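Local coordinates for protein polymeric immunoglobulin receptor (Mus musculus, PDB 4NOB) that probably binds polymeric immunoglobulins for transport across mucosal epithelia, the crystallised fragment being its first V-type immunoglobulin domain, at residues A[21-26]-A[80-85]; A[39-44]-A[52-57]. All blocks are in the same frame, centred on the assembly; numbering follows the deposited sequence.

Interaction 1 of 2, residues A[21-26]-A[80-85]; sequences SVSITC and VINIEQ. With EDO (1,2-ethanediol), chain F.
Asn82 and Ser23 face each other across two antiparallel strands as a non-hydrogen-bonded pair, joined instead through their side chains. Asn82 CB lies 4.1 Å from Val22 O. From there the chain runs on with CG beside the backbone N (chi1 -69°) and close to Ser23 OG. At the tip, Asn82 OD1 accepts a hydrogen bond of 2.8 Å from Ser23 OG, the hydroxyl approaching nearly along the C=O axis. An alanine in place of Asn82 would probably leave the Ser23 hydroxyl without this acceptor and set it free to turn. Val80 CG1 sits 3.2 Å from the same Ser23 OG. The strands are B and E of the V-set sandwich, where Cys26 forms the inter-sheet disulfide with Cys96. Four backbone bonds tie Val22 to Ile83 and Ile24 to Ile81; the straightest runs from Ile24 N to Ile81 O (2.8 Å, 175°). On the inward face, Val22 and Ile83 lie side by side, with Val22 CG2 4.0 Å from Ile83 CB. Ile24 and Ile81 cross obliquely, and Ile24 CG2 meets Ile81 CD1 at 4.2 Å. Beyond the strand ends, a water bridges Ser21 OG and Gln85 N.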
loop_
_atom_site.group_PDB
_atom_site.type_symbol
_atom_site.label_atom_id
_atom_site.label_comp_id
_atom_site.label_asym_id
_atom_site.label_seq_id
_atom_site.Cartn_x
_atom_site.Cartn_y
_atom_site.Cartn_z
ATOM N N SER A 21 -4.738 -1.438 12.629
ATOM C CA SER A 21 -4.394 -2.070 11.384
ATOM C C SER A 21 -5.241 -1.473 10.294
ATOM O O SER A 21 -6.415 -1.055 10.506
ATOM C CB SER A 21 -4.702 -3.543 11.459
ATOM O OG SER A 21 -3.991 -4.262 12.444
ATOM N N VAL A 22 -4.679 -1.492 9.079
ATOM C CA VAL A 22 -5.428 -1.140 7.905
ATOM C C VAL A 22 -5.298 -2.198 6.810
ATOM O O VAL A 22 -4.380 -3.007 6.814
ATOM C CB VAL A 22 -5.063 0.181 7.288
ATOM C CG1 VAL A 22 -5.439 1.333 8.199
ATOM C CG2 VAL A 22 -3.606 0.172 6.898
ATOM N N SER A 23 -6.313 -2.248 5.920
ATOM C CA SER A 23 -6.332 -3.163 4.802
ATOM C C SER A 23 -6.687 -2.410 3.593
ATOM O O SER A 23 -7.880 -1.966 3.469
ATOM C CB SER A 23 -7.331 -4.252 5.039
ATOM O OG SER A 23 -7.346 -5.270 4.092
ATOM N N ILE A 24 -5.699 -2.158 2.740
ATOM C CA ILE A 24 -5.851 -1.213 1.590
ATOM C C ILE A 24 -6.002 -1.996 0.334
ATOM O O ILE A 24 -5.117 -2.754 -0.022
ATOM C CB ILE A 24 -4.629 -0.352 1.515
ATOM C CG1 ILE A 24 -4.608 0.617 2.755
ATOM C CG2 ILE A 24 -4.524 0.452 0.222
ATOM C CD1 ILE A 24 -3.314 1.277 3.001
ATOM N N THR A 25 -7.152 -1.903 -0.348
ATOM C CA THR A 25 -7.434 -2.608 -1.586
ATOM C C THR A 25 -7.186 -1.695 -2.756
ATOM O O THR A 25 -7.647 -0.554 -2.820
ATOM C CB THR A 25 -8.900 -3.079 -1.714
ATOM O OG1 THR A 25 -9.095 -4.078 -0.685
ATOM C CG2 THR A 25 -9.200 -3.645 -3.052
ATOM N N CYS A 26 -6.328 -2.154 -3.642
ATOM C CA CYS A 26 -6.063 -1.496 -4.960
ATOM C C CYS A 26 -6.615 -2.391 -6.054
ATOM O O CYS A 26 -6.399 -3.599 -6.083
ATOM C CB CYS A 26 -4.635 -1.150 -5.141
ATOM S SG CYS A 26 -4.218 0.272 -3.980
ATOM N N VAL A 80 -4.335 -6.508 -2.021
ATOM C CA VAL A 80 -4.558 -5.907 -0.703
ATOM C C VAL A 80 -3.216 -5.741 0.017
ATOM O O VAL A 80 -2.389 -6.667 -0.035
ATOM C CB VAL A 80 -5.551 -6.689 0.104
ATOM C CG1 VAL A 80 -5.824 -6.058 1.423
ATOM C CG2 VAL A 80 -6.823 -6.879 -0.648
ATOM N N ILE A 81 -3.047 -4.574 0.630
ATOM C CA ILE A 81 -1.921 -4.339 1.493
ATOM C C ILE A 81 -2.428 -4.217 2.899
ATOM O O ILE A 81 -3.223 -3.344 3.226
ATOM C CB ILE A 81 -1.201 -3.028 1.074
ATOM C CG1 ILE A 81 -0.796 -3.031 -0.389
ATOM C CG2 ILE A 81 0.010 -2.818 1.938
ATOM C CD1 ILE A 81 -1.521 -2.049 -1.236
ATOM N N ASN A 82 -1.986 -5.135 3.736
ATOM C CA ASN A 82 -2.335 -5.117 5.189
ATOM C C ASN A 82 -1.164 -4.601 5.971
ATOM O O ASN A 82 -0.036 -5.071 5.767
ATOM C CB ASN A 82 -2.692 -6.532 5.620
ATOM C CG ASN A 82 -3.998 -7.056 5.022
ATOM O OD1 ASN A 82 -4.891 -6.309 4.797
ATOM N ND2 ASN A 82 -4.056 -8.324 4.810
ATOM N N ILE A 83 -1.395 -3.626 6.814
ATOM C CA ILE A 83 -0.377 -2.980 7.638
ATOM C C ILE A 83 -0.887 -2.898 9.035
ATOM O O ILE A 83 -1.939 -2.340 9.258
ATOM C CB ILE A 83 0.042 -1.566 7.139
ATOM C CG1 ILE A 83 0.203 -1.526 5.576
ATOM C CG2 ILE A 83 1.328 -1.166 7.829
ATOM C CD1 ILE A 83 0.279 -0.121 5.104
ATOM N N GLU A 84 -0.137 -3.449 9.958
ATOM C CA GLU A 84 -0.533 -3.575 11.351
ATOM C C GLU A 84 0.374 -2.771 12.261
ATOM O O GLU A 84 1.419 -2.304 11.888
ATOM C CB GLU A 84 -0.613 -5.037 11.806
ATOM C CG GLU A 84 -1.434 -5.813 10.806
ATOM C CD GLU A 84 -1.000 -7.167 10.451
ATOM O OE1 GLU A 84 0.006 -7.647 11.090
ATOM O OE2 GLU A 84 -1.756 -7.742 9.536
ATOM N N GLN A 85 -0.045 -2.635 13.516
ATOM C CA GLN A 85 0.779 -1.957 14.536
ATOM C C GLN A 85 1.181 -0.573 14.091
ATOM O O GLN A 85 2.307 -0.170 14.191
ATOM C CB GLN A 85 1.985 -2.805 14.916
ATOM C CG GLN A 85 1.534 -4.127 15.478
ATOM C CD GLN A 85 2.708 -5.000 15.834
ATOM O OE1 GLN A 85 3.543 -4.592 16.657
ATOM N NE2 GLN A 85 2.842 -6.169 15.149
HETATM C C1 EDO F . -8.797 0.992 5.788
HETATM O O1 EDO F . -8.492 -0.307 6.361
HETATM C C2 EDO F . -8.053 1.093 4.470
HETATM O O2 EDO F . -8.822 1.298 3.253
HETATM O O HOH W 1 -2.607 -3.484 14.702
HETATM O O HOH W 2 -5.333 -5.269 8.101
#

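Interaction 2 of 2, residues A[39-44]-A[52-57]. With EDO (1,2-ethanediol), chain E.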
loop_
_atom_site.group_PDB
_atom_site.type_symbol
_atom_site.label_atom_id
_atom_site.label_comp_id
_atom_site.label_asym_id
_atom_site.label_seq_id
_atom_site.Cartn_x
_atom_site.Cartn_y
_atom_site.Cartn_z
ATOM N N LYS A 39 3.275 -6.452 -8.097
ATOM C CA LYS A 39 2.536 -5.481 -7.343
ATOM C C LYS A 39 3.417 -4.913 -6.280
ATOM O O LYS A 39 4.245 -5.602 -5.668
ATOM C CB LYS A 39 1.358 -6.149 -6.633
ATOM C CG LYS A 39 0.544 -7.144 -7.406
ATOM C CD LYS A 39 -0.125 -6.653 -8.631
ATOM C CE LYS A 39 -1.004 -7.601 -9.409
ATOM N NZ LYS A 39 -0.282 -8.830 -9.782
ATOM N N TYR A 40 3.183 -3.635 -5.936
ATOM C CA TYR A 40 4.006 -2.984 -4.886
ATOM C C TYR A 40 3.222 -1.973 -4.081
ATOM O O TYR A 40 2.220 -1.425 -4.527
ATOM C CB TYR A 40 5.274 -2.333 -5.491
ATOM C CG TYR A 40 5.006 -1.226 -6.443
ATOM C CD1 TYR A 40 4.723 0.076 -6.010
ATOM C CD2 TYR A 40 4.941 -1.424 -7.815
ATOM C CE1 TYR A 40 4.427 1.075 -6.906
ATOM C CE2 TYR A 40 4.628 -0.411 -8.674
ATOM C CZ TYR A 40 4.352 0.854 -8.215
ATOM O OH TYR A 40 4.109 1.934 -9.076
ATOM N N TRP A 41 3.784 -1.668 -2.917
ATOM C CA TRP A 41 3.377 -0.606 -2.032
ATOM C C TRP A 41 4.688 0.121 -1.716
ATOM O O TRP A 41 5.621 -0.468 -1.209
ATOM C CB TRP A 41 2.726 -1.144 -0.793
ATOM C CG TRP A 41 2.402 -0.201 0.309
ATOM C CD1 TRP A 41 3.045 -0.141 1.517
ATOM C CD2 TRP A 41 1.353 0.787 0.361
ATOM N NE1 TRP A 41 2.495 0.825 2.325
ATOM C CE2 TRP A 41 1.406 1.370 1.647
ATOM C CE3 TRP A 41 0.370 1.207 -0.536
ATOM C CZ2 TRP A 41 0.504 2.340 2.075
ATOM C CZ3 TRP A 41 -0.515 2.160 -0.107
ATOM C CH2 TRP A 41 -0.440 2.703 1.188
ATOM N N CYS A 42 4.685 1.429 -1.906
ATOM C CA CYS A 42 5.901 2.256 -1.709
ATOM C C CYS A 42 5.524 3.580 -1.020
ATOM O O CYS A 42 4.400 4.048 -1.098
ATOM C CB CYS A 42 6.609 2.494 -3.037
ATOM S SG CYS A 42 5.695 3.429 -4.276
ATOM N N ARG A 43 6.522 4.163 -0.334
ATOM C CA ARG A 43 6.383 5.465 0.317
ATOM C C ARG A 43 7.143 6.522 -0.436
ATOM O O ARG A 43 8.293 6.337 -0.782
ATOM C CB ARG A 43 6.983 5.380 1.752
ATOM C CG ARG A 43 6.745 6.654 2.573
ATOM C CD ARG A 43 7.061 6.487 4.107
ATOM N NE ARG A 43 6.561 7.672 4.821
ATOM C CZ ARG A 43 6.352 7.693 6.091
ATOM N NH1 ARG A 43 6.564 6.659 6.843
ATOM N NH2 ARG A 43 5.975 8.840 6.634
ATOM N N GLN A 44 6.408 7.574 -0.774
ATOM C CA GLN A 44 7.015 8.726 -1.434
ATOM C C GLN A 44 7.888 9.492 -0.485
ATOM O O GLN A 44 7.550 9.803 0.664
ATOM C CB GLN A 44 5.889 9.653 -1.894
ATOM C CG GLN A 44 4.928 9.052 -2.853
ATOM C CD GLN A 44 4.328 10.026 -3.835
ATOM O OE1 GLN A 44 5.024 10.447 -4.764
ATOM N NE2 GLN A 44 3.035 10.373 -3.657
ATOM N N THR A 52 10.022 1.206 -2.199
ATOM C CA THR A 52 9.259 -0.026 -1.967
ATOM C C THR A 52 9.348 -0.469 -0.578
ATOM O O THR A 52 10.456 -0.640 -0.012
ATOM C CB THR A 52 9.671 -1.147 -2.887
ATOM O OG1 THR A 52 9.588 -0.688 -4.228
ATOM C CG2 THR A 52 8.738 -2.370 -2.793
ATOM N N LEU A 53 8.188 -0.715 0.046
ATOM C CA LEU A 53 8.101 -1.270 1.372
ATOM C C LEU A 53 7.617 -2.728 1.372
ATOM O O LEU A 53 8.021 -3.498 2.253
ATOM C CB LEU A 53 7.121 -0.462 2.266
ATOM C CG LEU A 53 7.603 0.980 2.480
ATOM C CD1 LEU A 53 6.519 1.759 3.179
ATOM C CD2 LEU A 53 8.937 1.038 3.236
ATOM N N ILE A 54 6.844 -3.121 0.376
ATOM C CA ILE A 54 6.435 -4.536 0.247
ATOM C C ILE A 54 6.114 -4.797 -1.183
ATOM O O ILE A 54 5.579 -3.858 -1.865
ATOM C CB ILE A 54 5.279 -4.870 1.277
ATOM C CG1 ILE A 54 4.979 -6.336 1.220
ATOM C CG2 ILE A 54 4.074 -4.010 1.039
ATOM C CD1 ILE A 54 4.089 -6.799 2.416
ATOM N N SER A 55 6.416 -5.963 -1.735
ATOM C CA SER A 55 6.034 -6.259 -3.059
ATOM C C SER A 55 5.648 -7.755 -3.187
ATOM O O SER A 55 6.068 -8.599 -2.342
ATOM C CB SER A 55 7.141 -5.871 -4.057
ATOM O OG SER A 55 8.141 -6.932 -3.989
ATOM N N SER A 56 4.970 -8.060 -4.259
ATOM C CA SER A 56 4.503 -9.411 -4.558
ATOM C C SER A 56 5.661 -10.357 -4.941
ATOM O O SER A 56 5.383 -11.577 -5.052
ATOM C CB SER A 56 3.423 -9.456 -5.628
ATOM O OG SER A 56 3.923 -8.956 -6.862
ATOM N N ASN A 57 6.891 -9.872 -5.171
ATOM C CA ASN A 57 8.021 -10.787 -5.364
ATOM C C ASN A 57 8.455 -11.274 -3.987
ATOM O O ASN A 57 9.424 -12.052 -3.889
ATOM C CB ASN A 57 9.155 -10.052 -6.033
ATOM C CG ASN A 57 8.830 -9.550 -7.443
ATOM O OD1 ASN A 57 9.144 -8.383 -7.818
ATOM N ND2 ASN A 57 8.205 -10.407 -8.234
HETATM C C1 EDO E . 7.409 2.883 7.820
HETATM O O1 EDO E . 6.923 4.119 8.385
HETATM C C2 EDO E . 7.274 2.988 6.359
HETATM O O2 EDO E . 8.111 4.030 5.846
HETATM O O HOH W 3 1.150 -10.610 -7.940
#
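A classic beta bulge joins strand C of the V-set domain to C': Leu53 and Ile54 both stand opposite Trp41. Trp41 O accepts two amides, Leu53 N at 2.9 Å and Ile54 N in a weak bond of 3.3 Å, while Trp41 N donates to Ile54 O. The tryptophan side chain, with CG anti to the backbone N (chi1 172°), leans on both bulge residues. Its CB lies 3.7 Å from Ile54 CG2, and its CD1 is 4.2 Å from Leu53 CB. This is the core tryptophan of the immunoglobulin fold; its NE1 bonds to Tyr64 OH and its ring meets that of Tyr94 with the planes almost parallel. Next to it, Cys42 forms a disulfide with Cys50, additional to the canonical one between the sheets. At the other end of the pairing, Ser56 closes a two-bond ring with the Lys39 backbone. Ser56 OG accepts a hydrogen bond from Lys39 N at 2.9 Å in a straight line (179°), and Ser56 N donates to Lys39 O. Leu53 CD1 rests 3.9 Å from CB of Arg43, a residue whose NH1 bonds to a bound ethanediol. Outside the pairing, Lys39 NZ bonds to Thr37 O and Arg35 O, and Arg43 NH1 to Asp89 O.

Overall arrangement
The two interactions belong to opposite sheets of one sandwich and meet in its core through Trp41. Ile83 CD1 lies 3.7 Å from Trp41 NE1, and Ile24 CD1 is equally close to Trp41 CH2, so the apolar face of interaction 1 packs on the indole of interaction 2. Their centres are about 12 Å apart, and residues 39-44 and 52-57 fall within the long loop closed by 21-26 with 80-85. Interaction 1 is a regular ladder, its other face largely polar and in part accessible, with Val80 buried there. Interaction 2 is more deeply buried, its register broken by the bulge. Each contains one half-cystine, but of different disulfides: one spans the sheets, the other links strand 39-44 to its neighbour 50-52.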